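Endoglucanase (Mytilus edulis, PDB 1WC2) hydrolyses internal beta-1,4-glucosidic linkages of cellulose and related beta-glucans as a family 45 endoglucanase, and also has expansin activity. Local coordinates at residues Asn1-Ser5 and Pro148-Trp152; Leu75-Gly79 and Val89-Leu93; Gln54-Asp58 and His68-Ile73. One frame throughout, in Å; residues are numbered along the deposited sequence.

In the fold
All three contacts belong to the double-psi beta-barrel fold of this family 45 enzyme. Contacts 1 and 2 are neighbours, with centres about 8 Å apart. Strands 148-155 and 72-78 are antiparallel neighbours; Glu-149 on the first and Lys-3 of the N-terminal coil both hydrogen-bond to Thr-78 on the second. Contact 3 lies about 20 Å from contact 1 and about 22 Å from contact 2, centre to centre. It takes up the start of strand 72-78, and contact 2 its end, on opposite sides of the chain's centre. Along the chain, contact 3 closes before contact 2 opens, and contact 1 encloses both. The N-terminus is thus tied to strand 148-155, the last strand in chain order.

Contact 1: residues Asn1-Ser5 and Pro148-Trp152; sequences NQKCS and PETTW
This is a polar contact in which one strand carboxylate holds the N-terminal coil, between Asn-1 to Ser-5 and the segment Pro-148 to Trp-152 on strand 148-155 of the barrel sheet. Glu-149 points toward the coil with an extended side chain (chi1 t, chi2 t). Gln-2 CA and Glu-149 CA are the nearest pair, 7.1 Å apart. The coil bends at Lys-3 (phi/psi -91/-21), so that two successive amides face the acid. Lys-3 N donates to Glu-149 OE1 at 2.9 Å, and Cys-4 N donates to Glu-149 OE2 at 3.1 Å. Gln-2 CA lies 3.5 Å from Glu-149 OE2. The same carboxylate is also hydrogen-bonded to the hydroxyls of Tyr-127 and Thr-78. The Lys-3 side chain leads away to a salt bridge with Glu-91 and a hydrogen bond to Thr-78 O. Cys-4 points toward the strand, with its disulfide to Cys-16 on strand 14-22. A buried carboxylate holding consecutive backbone amides, beside a disulfide, here fastens the N-terminal coil to the double-psi beta-barrel.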
loop_
_atom_site.group_PDB
_atom_site.type_symbol
_atom_site.label_atom_id
_atom_site.label_comp_id
_atom_site.label_asym_id
_atom_site.label_seq_id
_atom_site.Cartn_x
_atom_site.Cartn_y
_atom_site.Cartn_z
ATOM N N ASN A 1 -1.959 19.751 -0.821
ATOM C CA ASN A 1 -1.274 20.178 -2.065
ATOM C C ASN A 1 -0.343 19.080 -2.591
ATOM O O ASN A 1 0.397 18.473 -1.806
ATOM C CB ASN A 1 -0.462 21.454 -1.801
ATOM C CG ASN A 1 0.552 21.281 -0.658
ATOM O OD1 ASN A 1 0.201 20.816 0.427
ATOM N ND2 ASN A 1 1.813 21.637 -0.912
ATOM N N GLN A 2 -0.370 18.842 -3.900
ATOM C CA GLN A 2 0.527 17.874 -4.525
ATOM C C GLN A 2 1.903 18.510 -4.740
ATOM O O GLN A 2 2.038 19.486 -5.484
ATOM C CB GLN A 2 -0.045 17.385 -5.859
ATOM C CG GLN A 2 -1.360 16.627 -5.722
ATOM C CD GLN A 2 -1.859 16.135 -7.069
ATOM O OE1 GLN A 2 -2.537 16.857 -7.799
ATOM N NE2 GLN A 2 -1.494 14.920 -7.415
ATOM N N LYS A 3 2.918 17.959 -4.086
ATOM C CA LYS A 3 4.300 18.409 -4.272
ATOM C C LYS A 3 5.023 17.633 -5.376
ATOM O O LYS A 3 6.035 18.109 -5.898
ATOM C CB LYS A 3 5.077 18.315 -2.964
ATOM C CG LYS A 3 4.517 19.228 -1.865
ATOM C CD LYS A 3 5.232 19.078 -0.523
ATOM C CE LYS A 3 6.641 19.660 -0.543
ATOM N NZ LYS A 3 7.294 19.531 0.791
ATOM N N CYS A 4 4.531 16.442 -5.718
ATOM C CA CYS A 4 5.045 15.691 -6.859
ATOM C C CYS A 4 4.514 16.304 -8.153
ATOM O O CYS A 4 3.407 16.857 -8.166
ATOM C CB CYS A 4 4.618 14.230 -6.773
ATOM S SG CYS A 4 5.121 13.383 -5.255
ATOM N N SER A 5 5.298 16.196 -9.224
ATOM C CA SER A 5 4.946 16.794 -10.518
ATOM C C SER A 5 5.405 15.900 -11.656
ATOM O O SER A 5 6.240 15.012 -11.479
ATOM C CB SER A 5 5.557 18.190 -10.667
ATOM O OG SER A 5 6.952 18.143 -10.615
ATOM N N PRO A 148 -1.342 10.778 3.089
ATOM C CA PRO A 148 -0.209 11.573 2.613
ATOM C C PRO A 148 0.222 11.191 1.196
ATOM O O PRO A 148 0.119 10.036 0.796
ATOM C CB PRO A 148 0.908 11.204 3.601
ATOM C CG PRO A 148 0.554 9.842 4.061
ATOM C CD PRO A 148 -0.936 9.874 4.186
ATOM N N GLU A 149 0.719 12.179 0.464
ATOM C CA GLU A 149 1.517 11.944 -0.744
ATOM C C GLU A 149 2.887 11.389 -0.319
ATOM O O GLU A 149 3.476 11.889 0.645
ATOM C CB GLU A 149 1.690 13.263 -1.498
ATOM C CG GLU A 149 2.431 13.192 -2.820
ATOM C CD GLU A 149 2.635 14.572 -3.421
ATOM O OE1 GLU A 149 3.216 15.439 -2.714
ATOM O OE2 GLU A 149 2.214 14.786 -4.591
ATOM N N THR A 150 3.415 10.396 -1.035
ATOM C CA THR A 150 4.662 9.744 -0.634
ATOM C C THR A 150 5.594 9.504 -1.811
ATOM O O THR A 150 5.164 9.531 -2.966
ATOM C CB THR A 150 4.389 8.370 0.032
ATOM O OG1 THR A 150 3.867 7.433 -0.928
ATOM C CG2 THR A 150 3.388 8.479 1.198
ATOM N N THR A 151 6.867 9.235 -1.497
ATOM C CA THR A 151 7.761 8.526 -2.413
ATOM C C THR A 151 7.959 7.109 -1.867
ATOM O O THR A 151 7.826 6.871 -0.664
ATOM C CB THR A 151 9.115 9.254 -2.604
ATOM O OG1 THR A 151 9.721 9.495 -1.326
ATOM C CG2 THR A 151 8.901 10.619 -3.263
ATOM N N TRP A 152 8.265 6.158 -2.750
ATOM C CA TRP A 152 8.207 4.737 -2.399
ATOM C C TRP A 152 9.422 3.965 -2.916
ATOM O O TRP A 152 10.028 4.315 -3.937
ATOM C CB TRP A 152 6.909 4.105 -2.915
ATOM C CG TRP A 152 6.824 3.997 -4.402
ATOM C CD1 TRP A 152 6.409 4.956 -5.269
ATOM C CD2 TRP A 152 7.104 2.838 -5.189
ATOM N NE1 TRP A 152 6.447 4.483 -6.557
ATOM C CE2 TRP A 152 6.856 3.174 -6.535
ATOM C CE3 TRP A 152 7.533 1.539 -4.893
ATOM C CZ2 TRP A 152 7.020 2.253 -7.577
ATOM C CZ3 TRP A 152 7.696 0.628 -5.922
ATOM C CH2 TRP A 152 7.440 0.991 -7.245
#

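Contact 2: residues Leu75-Gly79 and Val89-Leu93; sequences LTTTG and VREGL
The loop Val-89 to Leu-93 runs antiparallel to the end of strand 72-78, with Gly-79 CA and Glu-91 CA the nearest pair at 4.1 Å. Val-89 begins the contact. Its CG1 packs 4.1 Å from Thr-77 CB, its O receives a CA-H...O contact from Gly-79 CA at 3.5 Å, and water 2 links Val-89 N to Gly-79 O. The CA-to-CB bond of Arg-90 points away, but Arg-90 O accepts a 2.7 Å hydrogen bond from Thr-77 OG1 (chi1 p). Glu-91 is extended (chi1 t, chi2 t). Water 1 joins its OE2 to Thr-77 O; OE2 is also hydrogen-bonded to the Tyr-11 hydroxyl, and OE1 forms a salt bridge with Lys-3. Gly-92 has phi/psi 93/4, where a CB would clash with the preceding carbonyl. Gly-92 N donates to Thr-77 O at 3.0 Å. Leu-93 ends the contact: Thr-77 N donates to Leu-93 O at 2.9 Å, and Leu-93 N donates to Thr-77 OG1 at 3.1 Å. The pattern is like a G1 beta bulge, with Thr-77 as hub. The loop leads into strand 94-100, the antiparallel partner of strand 72-78. Strand 148-155 also flanks strand 72-78, and Trp-145 packs on Thr-77, Val-89 and Leu-93.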
loop_
_atom_site.group_PDB
_atom_site.type_symbol
_atom_site.label_atom_id
_atom_site.label_comp_id
_atom_site.label_asym_id
_atom_site.label_seq_id
_atom_site.Cartn_x
_atom_site.Cartn_y
_atom_site.Cartn_z
ATOM N N LEU A 75 7.417 3.818 2.542
ATOM C CA LEU A 75 6.843 5.086 2.113
ATOM C C LEU A 75 7.455 6.221 2.912
ATOM O O LEU A 75 7.582 6.111 4.132
ATOM C CB LEU A 75 5.333 5.079 2.335
ATOM C CG LEU A 75 4.521 4.045 1.543
ATOM C CD1 LEU A 75 3.038 4.241 1.824
ATOM C CD2 LEU A 75 4.811 4.149 0.055
ATOM N N THR A 76 7.821 7.306 2.231
ATOM C CA THR A 76 8.327 8.524 2.859
ATOM C C THR A 76 7.414 9.687 2.483
ATOM O O THR A 76 7.140 9.906 1.302
ATOM C CB THR A 76 9.770 8.790 2.385
ATOM O OG1 THR A 76 10.606 7.687 2.771
ATOM C CG2 THR A 76 10.345 10.041 3.066
ATOM N N THR A 77 6.938 10.450 3.469
ATOM C CA THR A 77 6.016 11.547 3.174
ATOM C C THR A 77 6.743 12.693 2.481
ATOM O O THR A 77 7.889 13.023 2.820
ATOM C CB THR A 77 5.330 12.075 4.446
ATOM O OG1 THR A 77 6.330 12.537 5.367
ATOM C CG2 THR A 77 4.527 10.970 5.142
ATOM N N THR A 78 6.096 13.287 1.485
ATOM C CA THR A 78 6.621 14.482 0.832
ATOM C C THR A 78 6.268 15.760 1.594
ATOM O O THR A 78 6.895 16.797 1.373
ATOM C CB THR A 78 6.065 14.644 -0.583
ATOM O OG1 THR A 78 4.644 14.842 -0.498
ATOM C CG2 THR A 78 6.325 13.405 -1.461
ATOM N N GLY A 79 5.259 15.681 2.462
ATOM C CA GLY A 79 4.631 16.845 3.060
ATOM C C GLY A 79 3.310 17.221 2.390
ATOM O O GLY A 79 2.540 18.011 2.951
ATOM N N VAL A 89 0.940 16.933 6.701
ATOM C CA VAL A 89 1.810 16.060 7.480
ATOM C C VAL A 89 3.261 16.554 7.399
ATOM O O VAL A 89 3.651 17.173 6.414
ATOM C CB VAL A 89 1.709 14.603 6.960
ATOM C CG1 VAL A 89 2.263 14.489 5.547
ATOM C CG2 VAL A 89 2.398 13.628 7.897
ATOM N N ARG A 90 4.061 16.273 8.423
ATOM C CA ARG A 90 5.492 16.575 8.368
ATOM C C ARG A 90 6.148 15.806 7.218
ATOM O O ARG A 90 5.827 14.646 7.008
ATOM C CB ARG A 90 6.181 16.216 9.686
ATOM C CG ARG A 90 7.632 16.666 9.729
ATOM C CD ARG A 90 8.104 17.123 11.085
ATOM N NE ARG A 90 8.191 15.975 11.975
ATOM C CZ ARG A 90 7.389 15.732 13.006
ATOM N NH1 ARG A 90 6.402 16.566 13.343
ATOM N NH2 ARG A 90 7.588 14.633 13.721
ATOM N N GLU A 91 7.048 16.461 6.484
ATOM C CA GLU A 91 7.824 15.813 5.425
ATOM C C GLU A 91 8.882 14.924 6.052
ATOM O O GLU A 91 9.467 15.279 7.082
ATOM C CB GLU A 91 8.503 16.845 4.509
ATOM C CG GLU A 91 9.394 16.213 3.442
ATOM C CD GLU A 91 9.868 17.143 2.345
ATOM O OE1 GLU A 91 9.688 18.373 2.450
ATOM O OE2 GLU A 91 10.431 16.607 1.355
ATOM N N GLY A 92 9.133 13.777 5.432
ATOM C CA GLY A 92 10.237 12.913 5.804
ATOM C C GLY A 92 9.913 11.829 6.806
ATOM O O GLY A 92 10.823 11.108 7.231
ATOM N N LEU A 93 8.647 11.699 7.191
ATOM C CA LEU A 93 8.208 10.585 8.018
ATOM C C LEU A 93 8.166 9.333 7.153
ATOM O O LEU A 93 7.852 9.405 5.960
ATOM C CB LEU A 93 6.826 10.840 8.597
ATOM C CG LEU A 93 6.678 12.076 9.492
ATOM C CD1 LEU A 93 5.235 12.223 9.914
ATOM C CD2 LEU A 93 7.571 11.978 10.705
HETATM O O HOH W 1 10.315 13.616 1.461
HETATM O O HOH W 2 1.683 19.425 4.969
#

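Contact 3: residues Gln54-Asp58 and His68-Ile73; sequences QMYFD and HCGQCI
Tyr-56 lays its ring over that of His-68 in an offset stack, with centroids 4.2 Å apart and planes at 18°. Its chi1 is t, and the ring end comes nearer to the turn. The imidazole also closes onto the short helix 54-57: His-68 ND1 donates to Tyr-56 O at 2.7 Å. The next carbonyl, Phe-57 O, accepts from His-68 N at 3.1 Å. Phe-57 CA and His-68 CA are the nearest pair, 5.2 Å apart. A type II beta turn runs from His-68 to Gln-71, with Gly-70 at phi 82 and Gln-71 N hydrogen-bonded to His-68 O at 3.2 Å. It brings Gln-71 back, so that Tyr-56 OH donates to Gln-71 OE1 at 2.6 Å. Ile-73 CD1 lies 4.0 Å from Tyr-56 OH. Phe-57 CE1 sits 3.6 Å from Cys-69 SG, an oblique sulfur-aromatic contact. Cys-69 is disulfide-bonded to Cys-30, and Cys-72 to Cys-157. Capture of carbonyls at a helix C-terminus joins helix 54-57 to the turn entering strand 72-78 of the disulfide-rich double-psi beta-barrel.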
loop_
_atom_site.group_PDB
_atom_site.type_symbol
_atom_site.label_atom_id
_atom_site.label_comp_id
_atom_site.label_asym_id
_atom_site.label_seq_id
_atom_site.Cartn_x
_atom_site.Cartn_y
_atom_site.Cartn_z
ATOM N N GLN A 54 -4.099 -2.500 -8.870
ATOM C CA GLN A 54 -4.112 -3.753 -9.633
ATOM C C GLN A 54 -2.842 -4.047 -10.422
ATOM O O GLN A 54 -2.288 -5.143 -10.303
ATOM C CB GLN A 54 -5.320 -3.781 -10.587
ATOM C CG GLN A 54 -5.317 -4.980 -11.579
ATOM C CD GLN A 54 -5.564 -6.340 -10.912
ATOM O OE1 GLN A 54 -6.707 -6.653 -10.549
ATOM N NE2 GLN A 54 -4.513 -7.152 -10.761
ATOM N N MET A 55 -2.403 -3.134 -11.273
ATOM C CA MET A 55 -1.282 -3.485 -12.152
ATOM C C MET A 55 0.037 -3.671 -11.389
ATOM O O MET A 55 0.905 -4.432 -11.834
ATOM C CB MET A 55 -1.110 -2.442 -13.256
ATOM C CG MET A 55 -2.044 -2.633 -14.424
ATOM S SD MET A 55 -1.633 -4.133 -15.340
ATOM C CE MET A 55 -0.201 -3.922 -15.858
ATOM N N TYR A 56 0.183 -3.021 -10.232
ATOM C CA TYR A 56 1.317 -3.311 -9.351
ATOM C C TYR A 56 1.152 -4.627 -8.582
ATOM O O TYR A 56 2.105 -5.412 -8.448
ATOM C CB TYR A 56 1.619 -2.151 -8.372
ATOM C CG TYR A 56 3.006 -2.338 -7.770
ATOM C CD1 TYR A 56 4.146 -1.977 -8.492
ATOM C CD2 TYR A 56 3.200 -2.963 -6.535
ATOM C CE1 TYR A 56 5.423 -2.211 -8.009
ATOM C CE2 TYR A 56 4.491 -3.197 -6.033
ATOM C CZ TYR A 56 5.594 -2.814 -6.785
ATOM O OH TYR A 56 6.885 -3.048 -6.337
ATOM N N PHE A 57 -0.048 -4.894 -8.092
ATOM C CA PHE A 57 -0.339 -6.179 -7.456
ATOM C C PHE A 57 0.079 -7.346 -8.367
ATOM O O PHE A 57 0.745 -8.304 -7.937
ATOM C CB PHE A 57 -1.840 -6.239 -7.112
ATOM C CG PHE A 57 -2.279 -7.533 -6.457
ATOM C CD1 PHE A 57 -2.126 -7.726 -5.094
ATOM C CD2 PHE A 57 -2.826 -8.555 -7.216
ATOM C CE1 PHE A 57 -2.531 -8.929 -4.504
ATOM C CE2 PHE A 57 -3.229 -9.750 -6.628
ATOM C CZ PHE A 57 -3.079 -9.941 -5.283
ATOM N N ASP A 58 -0.325 -7.248 -9.627
ATOM C CA ASP A 58 -0.006 -8.246 -10.641
ATOM C C ASP A 58 -0.235 -7.667 -12.040
ATOM O O ASP A 58 -1.366 -7.320 -12.399
ATOM C CB ASP A 58 -0.871 -9.500 -10.495
ATOM C CG ASP A 58 -0.311 -10.640 -11.293
ATOM O OD1 ASP A 58 -0.781 -10.844 -12.447
ATOM O OD2 ASP A 58 0.634 -11.320 -10.830
ATOM N N HIS A 68 3.350 -9.307 -6.529
ATOM C CA HIS A 68 3.878 -8.492 -5.445
ATOM C C HIS A 68 3.238 -8.756 -4.085
ATOM O O HIS A 68 3.485 -8.014 -3.145
ATOM C CB HIS A 68 3.907 -7.014 -5.863
ATOM C CG HIS A 68 4.949 -6.742 -6.908
ATOM N ND1 HIS A 68 4.716 -5.998 -8.045
ATOM C CD2 HIS A 68 6.230 -7.175 -7.001
ATOM C CE1 HIS A 68 5.820 -5.957 -8.773
ATOM N NE2 HIS A 68 6.751 -6.668 -8.163
ATOM N N CYS A 69 2.473 -9.843 -3.964
ATOM C CA CYS A 69 2.060 -10.310 -2.637
ATOM C C CYS A 69 3.285 -10.525 -1.742
ATOM O O CYS A 69 4.256 -11.156 -2.155
ATOM C CB CYS A 69 1.300 -11.635 -2.738
ATOM S SG CYS A 69 -0.460 -11.483 -3.136
ATOM N N GLY A 70 3.209 -10.031 -0.515
ATOM C CA GLY A 70 4.275 -10.205 0.468
ATOM C C GLY A 70 5.443 -9.235 0.360
ATOM O O GLY A 70 6.360 -9.278 1.194
ATOM N N GLN A 71 5.442 -8.374 -0.660
ATOM C CA GLN A 71 6.532 -7.423 -0.842
ATOM C C GLN A 71 6.326 -6.259 0.119
ATOM O O GLN A 71 5.196 -5.802 0.324
ATOM C CB GLN A 71 6.555 -6.908 -2.278
ATOM C CG GLN A 71 7.779 -6.084 -2.592
ATOM C CD GLN A 71 7.774 -5.576 -4.013
ATOM O OE1 GLN A 71 6.881 -4.813 -4.398
ATOM N NE2 GLN A 71 8.775 -5.979 -4.800
ATOM N N CYS A 72 7.424 -5.773 0.701
ATOM C CA CYS A 72 7.378 -4.599 1.569
ATOM C C CYS A 72 7.820 -3.337 0.830
ATOM O O CYS A 72 8.825 -3.339 0.093
ATOM C CB CYS A 72 8.216 -4.814 2.831
ATOM S SG CYS A 72 7.438 -5.980 3.986
ATOM N N ILE A 73 7.045 -2.279 1.046
ATOM C CA ILE A 73 7.231 -0.972 0.432
ATOM C C ILE A 73 7.407 0.068 1.537
ATOM O O ILE A 73 6.526 0.248 2.375
ATOM C CB ILE A 73 5.997 -0.572 -0.424
ATOM C CG1 ILE A 73 5.627 -1.653 -1.443
ATOM C CG2 ILE A 73 6.235 0.812 -1.057
ATOM C CD1 ILE A 73 6.639 -1.869 -2.481
#